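Local coordinates for protein beta-lactamase Mb2281c (PDB 3I7J) that probably acts as a serine hydrolase of the beta-lactamase family, cleaving beta-lactam or related amide or ester bonds, at residues Ile20-Val25 with Leu163-Thr168; Ala33-Leu38 with Gly148-Val153; Leu131-Thr136 with Ala157-Asp162. One frame throughout, in Å; residues are numbered along the deposited sequence.

Interaction 1: Ile20-Val25 with Leu163-Thr168; sequences IGPAGV and LLRPST
A tight beta hairpin at the edge of the six-stranded antiparallel sheet meets the C-terminal end of helix 153-164, with Pro22 at the tip of the hairpin packing against Leu164 and Arg165. The hairpin closes in a type I turn from Gly21 to Gly24, whose backbones bond to each other in both directions. Proline fits the second position because its ring fixes phi near the required value, here -58°, and Gly24 fits the last because phi there is 141°, a value at which a CB would be jammed against the carbonyl O of Ala23.

Leu164 presses one methyl on the start of this turn. Its CD2 lies 3.4 Å from Gly21 C and 3.5 Å from Pro22 N, so the methyl sits against the Gly21-Pro22 peptide, where the proline nitrogen has no hydrogen that would need a partner. The same CD2 is 4.3 Å from Ile20 CG2. Leu164 also touches Val236 of strand 232-237, which ties it to the sheet.

Arg165, the first residue beyond the helix, lays its guanidinium against the proline ring: Pro22 CB lies over the centre of one face, and the nearest pair is Pro22 CB to Arg165 NH2 at 3.5 Å. The chain bends at chi2 (-66°), which sets CD; at the far end Arg165 NH1 gives a hydrogen bond of 2.9 Å to Leu164 O, reaching that oxygen from above the carbonyl plane. NH2 forms a salt bridge with Asp241, so the flat group is held at two points while proline packs on it. Buried, apolar leucine and long, charged, exposed arginine suit a helix C-terminus docked against a beta hairpin with a two-residue loop.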
loop_
_atom_site.group_PDB
_atom_site.type_symbol
_atom_site.label_atom_id
_atom_site.label_comp_id
_atom_site.label_asym_id
_atom_site.label_seq_id
_atom_site.Cartn_x
_atom_site.Cartn_y
_atom_site.Cartn_z
ATOM N N ILE A 20 12.035 -2.254 -9.398
ATOM C CA ILE A 20 11.319 -3.148 -10.298
ATOM C C ILE A 20 10.799 -2.397 -11.519
ATOM O O ILE A 20 10.341 -1.256 -11.424
ATOM C CB ILE A 20 10.099 -3.817 -9.589
ATOM C CG1 ILE A 20 10.564 -4.563 -8.335
ATOM C CG2 ILE A 20 9.390 -4.778 -10.537
ATOM C CD1 ILE A 20 10.876 -3.649 -7.157
ATOM N N GLY A 21 10.889 -3.054 -12.667
ATOM C CA GLY A 21 10.410 -2.487 -13.908
ATOM C C GLY A 21 9.472 -3.531 -14.475
ATOM O O GLY A 21 9.387 -4.632 -13.923
ATOM N N PRO A 22 8.754 -3.231 -15.563
ATOM C CA PRO A 22 7.827 -4.200 -16.162
ATOM C C PRO A 22 8.493 -5.518 -16.587
ATOM O O PRO A 22 7.832 -6.555 -16.695
ATOM C CB PRO A 22 7.239 -3.427 -17.340
ATOM C CG PRO A 22 8.359 -2.495 -17.717
ATOM C CD PRO A 22 8.851 -2.013 -16.383
ATOM N N ALA A 23 9.804 -5.479 -16.811
ATOM C CA ALA A 23 10.542 -6.669 -17.220
ATOM C C ALA A 23 11.082 -7.463 -16.031
ATOM O O ALA A 23 11.489 -8.612 -16.182
ATOM C CB ALA A 23 11.689 -6.283 -18.153
ATOM N N GLY A 24 11.085 -6.857 -14.851
ATOM C CA GLY A 24 11.576 -7.563 -13.681
ATOM C C GLY A 24 12.377 -6.679 -12.753
ATOM O O GLY A 24 12.332 -5.453 -12.847
ATOM N N VAL A 25 13.115 -7.307 -11.843
ATOM C CA VAL A 25 13.934 -6.575 -10.888
ATOM C C VAL A 25 15.151 -5.996 -11.603
ATOM O O VAL A 25 15.915 -6.726 -12.231
ATOM C CB VAL A 25 14.407 -7.498 -9.757
ATOM C CG1 VAL A 25 15.085 -6.679 -8.681
ATOM C CG2 VAL A 25 13.218 -8.256 -9.185
ATOM N N LEU A 163 1.591 -4.654 -9.654
ATOM C CA LEU A 163 1.086 -3.279 -9.609
ATOM C C LEU A 163 1.495 -2.481 -10.852
ATOM O O LEU A 163 0.897 -1.457 -11.171
ATOM C CB LEU A 163 1.601 -2.573 -8.348
ATOM C CG LEU A 163 1.158 -3.194 -7.020
ATOM C CD1 LEU A 163 1.732 -2.403 -5.836
ATOM C CD2 LEU A 163 -0.361 -3.203 -6.961
ATOM N N LEU A 164 2.510 -2.977 -11.550
ATOM C CA LEU A 164 3.040 -2.340 -12.750
ATOM C C LEU A 164 2.300 -2.870 -13.978
ATOM O O LEU A 164 1.960 -2.115 -14.889
ATOM C CB LEU A 164 4.532 -2.656 -12.838
ATOM C CG LEU A 164 5.574 -1.604 -13.227
ATOM C CD1 LEU A 164 5.270 -0.250 -12.616
ATOM C CD2 LEU A 164 6.946 -2.107 -12.774
ATOM N N ARG A 165 2.063 -4.178 -13.978
ATOM C CA ARG A 165 1.352 -4.893 -15.044
ATOM C C ARG A 165 0.381 -5.837 -14.332
ATOM O O ARG A 165 0.712 -6.987 -14.066
ATOM C CB ARG A 165 2.343 -5.714 -15.882
ATOM C CG ARG A 165 3.323 -4.880 -16.693
ATOM C CD ARG A 165 2.593 -4.102 -17.774
ATOM N NE ARG A 165 3.503 -3.321 -18.616
ATOM C CZ ARG A 165 4.041 -2.159 -18.263
ATOM N NH1 ARG A 165 3.764 -1.628 -17.076
ATOM N NH2 ARG A 165 4.853 -1.531 -19.099
ATOM N N PRO A 166 -0.835 -5.362 -14.026
ATOM C CA PRO A 166 -1.850 -6.161 -13.331
ATOM C C PRO A 166 -2.124 -7.549 -13.881
ATOM O O PRO A 166 -2.353 -7.718 -15.073
ATOM C CB PRO A 166 -3.084 -5.264 -13.379
ATOM C CG PRO A 166 -2.870 -4.465 -14.631
ATOM C CD PRO A 166 -1.421 -4.103 -14.518
ATOM N N SER A 167 -2.085 -8.540 -12.999
ATOM C CA SER A 167 -2.370 -9.910 -13.387
ATOM C C SER A 167 -3.374 -10.523 -12.420
ATOM O O SER A 167 -4.268 -11.271 -12.822
ATOM C CB SER A 167 -1.103 -10.753 -13.380
ATOM O OG SER A 167 -1.404 -12.073 -13.795
ATOM N N THR A 168 -3.209 -10.203 -11.142
ATOM C CA THR A 168 -4.080 -10.708 -10.091
ATOM C C THR A 168 -5.489 -10.117 -10.209
ATOM O O THR A 168 -6.444 -10.663 -9.660
ATOM C CB THR A 168 -3.479 -10.388 -8.705
ATOM O OG1 THR A 168 -3.989 -11.311 -7.743
ATOM C CG2 THR A 168 -3.834 -8.994 -8.276
#

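Interaction 2: Ala33-Leu38 with Gly148-Val153; sequences ARVFAL and GATSTV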
loop_
_atom_site.group_PDB
_atom_site.type_symbol
_atom_site.label_atom_id
_atom_site.label_comp_id
_atom_site.label_asym_id
_atom_site.label_seq_id
_atom_site.Cartn_x
_atom_site.Cartn_y
_atom_site.Cartn_z
ATOM N N ALA A 33 15.805 -11.750 1.083
ATOM C CA ALA A 33 15.131 -12.921 1.624
ATOM C C ALA A 33 14.796 -12.707 3.104
ATOM O O ALA A 33 14.059 -13.488 3.704
ATOM C CB ALA A 33 16.015 -14.164 1.462
ATOM N N ARG A 34 15.339 -11.645 3.690
ATOM C CA ARG A 34 15.091 -11.333 5.094
ATOM C C ARG A 34 13.654 -10.866 5.348
ATOM O O ARG A 34 13.138 -10.000 4.639
ATOM C CB ARG A 34 16.073 -10.256 5.577
ATOM C CG ARG A 34 15.736 -9.716 6.952
ATOM C CD ARG A 34 16.861 -8.916 7.565
ATOM N NE ARG A 34 16.466 -8.367 8.855
ATOM C CZ ARG A 34 17.318 -7.962 9.791
ATOM N NH1 ARG A 34 18.627 -8.045 9.589
ATOM N NH2 ARG A 34 16.857 -7.476 10.936
ATOM N N VAL A 35 13.019 -11.436 6.370
ATOM C CA VAL A 35 11.647 -11.083 6.726
ATOM C C VAL A 35 11.564 -9.777 7.519
ATOM O O VAL A 35 12.285 -9.591 8.494
ATOM C CB VAL A 35 10.984 -12.186 7.574
ATOM C CG1 VAL A 35 9.667 -11.675 8.126
ATOM C CG2 VAL A 35 10.750 -13.440 6.732
ATOM N N PHE A 36 10.658 -8.893 7.112
ATOM C CA PHE A 36 10.478 -7.598 7.769
ATOM C C PHE A 36 9.007 -7.371 8.152
ATOM O O PHE A 36 8.097 -7.866 7.479
ATOM C CB PHE A 36 10.899 -6.469 6.816
ATOM C CG PHE A 36 12.391 -6.331 6.620
ATOM C CD1 PHE A 36 13.149 -5.546 7.482
ATOM C CD2 PHE A 36 13.029 -6.946 5.545
ATOM C CE1 PHE A 36 14.518 -5.370 7.273
ATOM C CE2 PHE A 36 14.398 -6.777 5.326
ATOM C CZ PHE A 36 15.143 -5.986 6.192
ATOM N N ALA A 37 8.766 -6.629 9.228
ATOM C CA ALA A 37 7.393 -6.316 9.611
ATOM C C ALA A 37 7.022 -5.222 8.618
ATOM O O ALA A 37 7.811 -4.302 8.389
ATOM C CB ALA A 37 7.333 -5.777 11.046
ATOM N N LEU A 38 5.834 -5.306 8.033
ATOM C CA LEU A 38 5.427 -4.317 7.040
ATOM C C LEU A 38 4.607 -3.159 7.561
ATOM O O LEU A 38 4.530 -2.112 6.918
ATOM C CB LEU A 38 4.627 -4.989 5.930
ATOM C CG LEU A 38 5.294 -6.140 5.193
ATOM C CD1 LEU A 38 4.415 -6.524 4.016
ATOM C CD2 LEU A 38 6.683 -5.719 4.717
ATOM N N GLY A 148 -0.582 -5.981 10.176
ATOM C CA GLY A 148 0.076 -7.190 10.642
ATOM C C GLY A 148 0.792 -8.088 9.659
ATOM O O GLY A 148 1.231 -9.169 10.037
ATOM N N ALA A 149 0.919 -7.669 8.408
ATOM C CA ALA A 149 1.597 -8.508 7.433
ATOM C C ALA A 149 3.117 -8.498 7.596
ATOM O O ALA A 149 3.723 -7.528 8.066
ATOM C CB ALA A 149 1.221 -8.088 6.023
ATOM N N THR A 150 3.708 -9.612 7.199
ATOM C CA THR A 150 5.138 -9.837 7.254
ATOM C C THR A 150 5.535 -10.282 5.840
ATOM O O THR A 150 4.806 -11.038 5.205
ATOM C CB THR A 150 5.436 -10.952 8.301
ATOM O OG1 THR A 150 5.759 -10.352 9.560
ATOM C CG2 THR A 150 6.545 -11.836 7.857
ATOM N N SER A 151 6.676 -9.815 5.343
ATOM C CA SER A 151 7.104 -10.184 3.999
ATOM C C SER A 151 8.590 -9.902 3.776
ATOM O O SER A 151 9.301 -9.482 4.694
ATOM C CB SER A 151 6.257 -9.420 2.967
ATOM O OG SER A 151 6.478 -9.903 1.655
ATOM N N THR A 152 9.045 -10.134 2.545
ATOM C CA THR A 152 10.444 -9.931 2.152
ATOM C C THR A 152 10.506 -9.015 0.943
ATOM O O THR A 152 9.509 -8.834 0.255
ATOM C CB THR A 152 11.090 -11.260 1.732
ATOM O OG1 THR A 152 10.412 -11.760 0.568
ATOM C CG2 THR A 152 10.987 -12.290 2.850
ATOM N N VAL A 153 11.674 -8.439 0.671
ATOM C CA VAL A 153 11.791 -7.561 -0.488
ATOM C C VAL A 153 11.543 -8.351 -1.778
ATOM O O VAL A 153 10.963 -7.826 -2.729
ATOM C CB VAL A 153 13.176 -6.871 -0.547
ATOM C CG1 VAL A 153 13.305 -6.052 -1.833
ATOM C CG2 VAL A 153 13.335 -5.954 0.659
HETATM O O HOH W 1 14.014 -8.532 2.515
#
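Residues Val35-Leu38 run antiparallel to Ala149-Thr152, with Phe36 and Ser151 as a hydrogen-bonded pair and Ala37 and Thr150 as the adjoining non-hydrogen-bonded pair. Phe36 N donates to Ser151 O at 2.8 Å, and Ser151 N answers to Phe36 O at 3.2 Å; a third bond, Leu38 N to Ala149 O, follows one step further on. At the other end a water continues the ladder, donating to Arg34 O at 2.7 Å and accepting from Val153 N, and it also sits in the plane of the Phe36 ring at its edge.

Phe36 and Ser151 point to one face of this small sheet. There the Phe36 ring packs on Ala16 and Leu247 of the large sheet, a fitting place for a big apolar residue. Leu38 is buried too: its CD1 comes within 3.6 Å of Ser151 CB and 4.1 Å of Ala149 CB, and small residues on the partner strand let the leucine branch lie close to the backbone. Ser151 OG is anti to its own backbone N (chi1 -170°) and hydrogen-bonds Thr136 OG1. Ala37 and Thr150, on the other face, are more accessible.

Thr152 ends the pairing and is the N-cap of helix 153-164. With chi1 at 63°, OG1 stands between the backbone N and the carbonyl carbon and caps Asp155 N, while CG2 lies 3.4 Å from Ala33 O. One branch thus caps the helix while the other packs on the loop before strand 36-37.

The chemistry implies a join set by backbone bonds, with apolar groups beside it and the buried Ser151 hydroxyl satisfied; the Leu38 side chain lies near, without touching, Ser40, Lys43 and Tyr99, which may form an SxxK-type active site as in serine beta-lactamases.

Interaction 3: Leu131-Thr136 with Ala157-Asp162; sequences LGMVTT and AVFAGD
Leu131, at the end of helix 119-131, reaches across to Val158 and Asp162 on helix 153-164. Its CB lies 3.8 Å from Val158 CG1. CG, anti to the carbonyl carbon (chi1 -67°), is the branch point from which the two methyls go on to the next turn of the facing helix. CD1 meets Asp162 CB at 3.8 Å and Phe159 CD1 at 4.1 Å, near the plane of the ring at its edge. CD2 ends 4.0 Å from Asp162 OD1. The leucine thus touches the aliphatic root of the aspartate, while the carboxylate has other partners: OD2 forms a salt bridge with Arg48, and OD1 accepts from Ser167 N and Thr168 N.

Just past Leu131 the helix stops in a Schellman motif. Gly132 takes the positive phi (78°) that the motif needs and that glycine adopts most easily, and the chain turns so that the next residue, Met133, also faces helix 153-164. Met133 is at the centre of an inverse gamma turn and is a selenomethionine here. Its flexible, unbranched chain ends with CE against the backbone at Phe159, 3.5 Å from Val158 CG1 and 3.4 Å from Phe159 CB, at the edge of the aromatic ring. SE stands 5.2 Å from the ring centroid, in an oblique Met-aromatic contact, 64° off the ring normal. Phe159 also packs on Pro44 and Leu45 of helix 42-56.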
loop_
_atom_site.group_PDB
_atom_site.type_symbol
_atom_site.label_atom_id
_atom_site.label_comp_id
_atom_site.label_asym_id
_atom_site.label_seq_id
_atom_site.Cartn_x
_atom_site.Cartn_y
_atom_site.Cartn_z
ATOM N N LEU A 131 1.000 -15.220 -7.080
ATOM C CA LEU A 131 2.219 -14.507 -7.471
ATOM C C LEU A 131 3.506 -15.163 -6.964
ATOM O O LEU A 131 4.598 -14.652 -7.205
ATOM C CB LEU A 131 2.153 -13.054 -6.977
ATOM C CG LEU A 131 1.092 -12.165 -7.647
ATOM C CD1 LEU A 131 0.984 -10.809 -6.965
ATOM C CD2 LEU A 131 1.452 -11.990 -9.108
ATOM N N GLY A 132 3.380 -16.283 -6.261
ATOM C CA GLY A 132 4.557 -16.959 -5.745
ATOM C C GLY A 132 5.171 -16.334 -4.502
ATOM O O GLY A 132 6.353 -16.543 -4.229
HETATM N N MSE A 133 4.382 -15.560 -3.759
HETATM C CA MSE A 133 4.846 -14.916 -2.528
HETATM C C MSE A 133 4.796 -15.892 -1.359
HETATM O O MSE A 133 3.945 -15.773 -0.474
HETATM C CB MSE A 133 3.965 -13.705 -2.226
HETATM C CG MSE A 133 4.351 -12.480 -3.037
HETATM SE SE MSE A 133 2.945 -11.151 -3.315
HETATM C CE MSE A 133 3.373 -10.761 -5.140
ATOM N N VAL A 134 5.731 -16.835 -1.336
ATOM C CA VAL A 134 5.744 -17.855 -0.292
ATOM C C VAL A 134 6.335 -17.470 1.067
ATOM O O VAL A 134 6.417 -18.298 1.976
ATOM C CB VAL A 134 6.430 -19.151 -0.811
ATOM C CG1 VAL A 134 5.648 -19.694 -1.999
ATOM C CG2 VAL A 134 7.875 -18.873 -1.218
ATOM N N THR A 135 6.732 -16.216 1.226
ATOM C CA THR A 135 7.277 -15.788 2.507
ATOM C C THR A 135 6.535 -14.533 2.969
ATOM O O THR A 135 7.092 -13.660 3.644
ATOM C CB THR A 135 8.785 -15.520 2.399
ATOM O OG1 THR A 135 9.403 -16.626 1.734
ATOM C CG2 THR A 135 9.406 -15.375 3.776
ATOM N N THR A 136 5.267 -14.454 2.582
ATOM C CA THR A 136 4.406 -13.340 2.949
ATOM C C THR A 136 3.206 -13.886 3.706
ATOM O O THR A 136 2.562 -14.832 3.260
ATOM C CB THR A 136 3.876 -12.595 1.711
ATOM O OG1 THR A 136 4.968 -12.002 0.999
ATOM C CG2 THR A 136 2.905 -11.510 2.134
ATOM N N ALA A 157 8.775 -7.430 -4.318
ATOM C CA ALA A 157 9.263 -7.102 -5.655
ATOM C C ALA A 157 8.311 -7.715 -6.679
ATOM O O ALA A 157 7.972 -7.086 -7.681
ATOM C CB ALA A 157 10.669 -7.658 -5.846
ATOM N N VAL A 158 7.896 -8.951 -6.413
ATOM C CA VAL A 158 6.959 -9.664 -7.272
ATOM C C VAL A 158 5.620 -8.924 -7.235
ATOM O O VAL A 158 4.968 -8.745 -8.264
ATOM C CB VAL A 158 6.749 -11.119 -6.775
ATOM C CG1 VAL A 158 5.669 -11.807 -7.596
ATOM C CG2 VAL A 158 8.061 -11.898 -6.868
ATOM N N PHE A 159 5.219 -8.487 -6.042
ATOM C CA PHE A 159 3.964 -7.760 -5.875
ATOM C C PHE A 159 4.002 -6.482 -6.702
ATOM O O PHE A 159 3.056 -6.177 -7.438
ATOM C CB PHE A 159 3.721 -7.430 -4.396
ATOM C CG PHE A 159 2.354 -6.866 -4.121
ATOM C CD1 PHE A 159 1.206 -7.622 -4.371
ATOM C CD2 PHE A 159 2.208 -5.579 -3.623
ATOM C CE1 PHE A 159 -0.070 -7.104 -4.125
ATOM C CE2 PHE A 159 0.936 -5.054 -3.375
ATOM C CZ PHE A 159 -0.208 -5.822 -3.629
ATOM N N ALA A 160 5.107 -5.747 -6.598
ATOM C CA ALA A 160 5.270 -4.505 -7.357
ATOM C C ALA A 160 5.095 -4.786 -8.850
ATOM O O ALA A 160 4.635 -3.926 -9.602
ATOM C CB ALA A 160 6.656 -3.903 -7.093
ATOM N N GLY A 161 5.462 -5.996 -9.268
ATOM C CA GLY A 161 5.318 -6.361 -10.664
ATOM C C GLY A 161 3.850 -6.399 -11.051
ATOM O O GLY A 161 3.460 -5.985 -12.145
ATOM N N ASP A 162 3.025 -6.888 -10.133
ATOM C CA ASP A 162 1.594 -6.984 -10.364
ATOM C C ASP A 162 0.981 -5.583 -10.385
ATOM O O ASP A 162 -0.023 -5.343 -11.056
ATOM C CB ASP A 162 0.948 -7.829 -9.264
ATOM C CG ASP A 162 -0.473 -8.218 -9.588
ATOM O OD1 ASP A 162 -0.672 -8.967 -10.563
ATOM O OD2 ASP A 162 -1.394 -7.779 -8.873
#

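Helix 153-164 joins the three interactions: strand 149-151 and the N-cap of interaction 2 lead into it, its middle turns serve interaction 3, and its last turn serves interaction 1. The centres of interactions 1 and 3 are about 10 Å apart, those of 2 and 3 about 11 Å, and those of 1 and 2 about 19 Å. Along the chain, interactions 2 and 3 both lie within the loop closed by interaction 1, and their own segments alternate. The C-terminal residues of the helix touch strand 232-237 of the six-stranded sheet and its middle touches the loop after helix 119-131, consistent with the alpha-beta architecture of serine beta-lactamases.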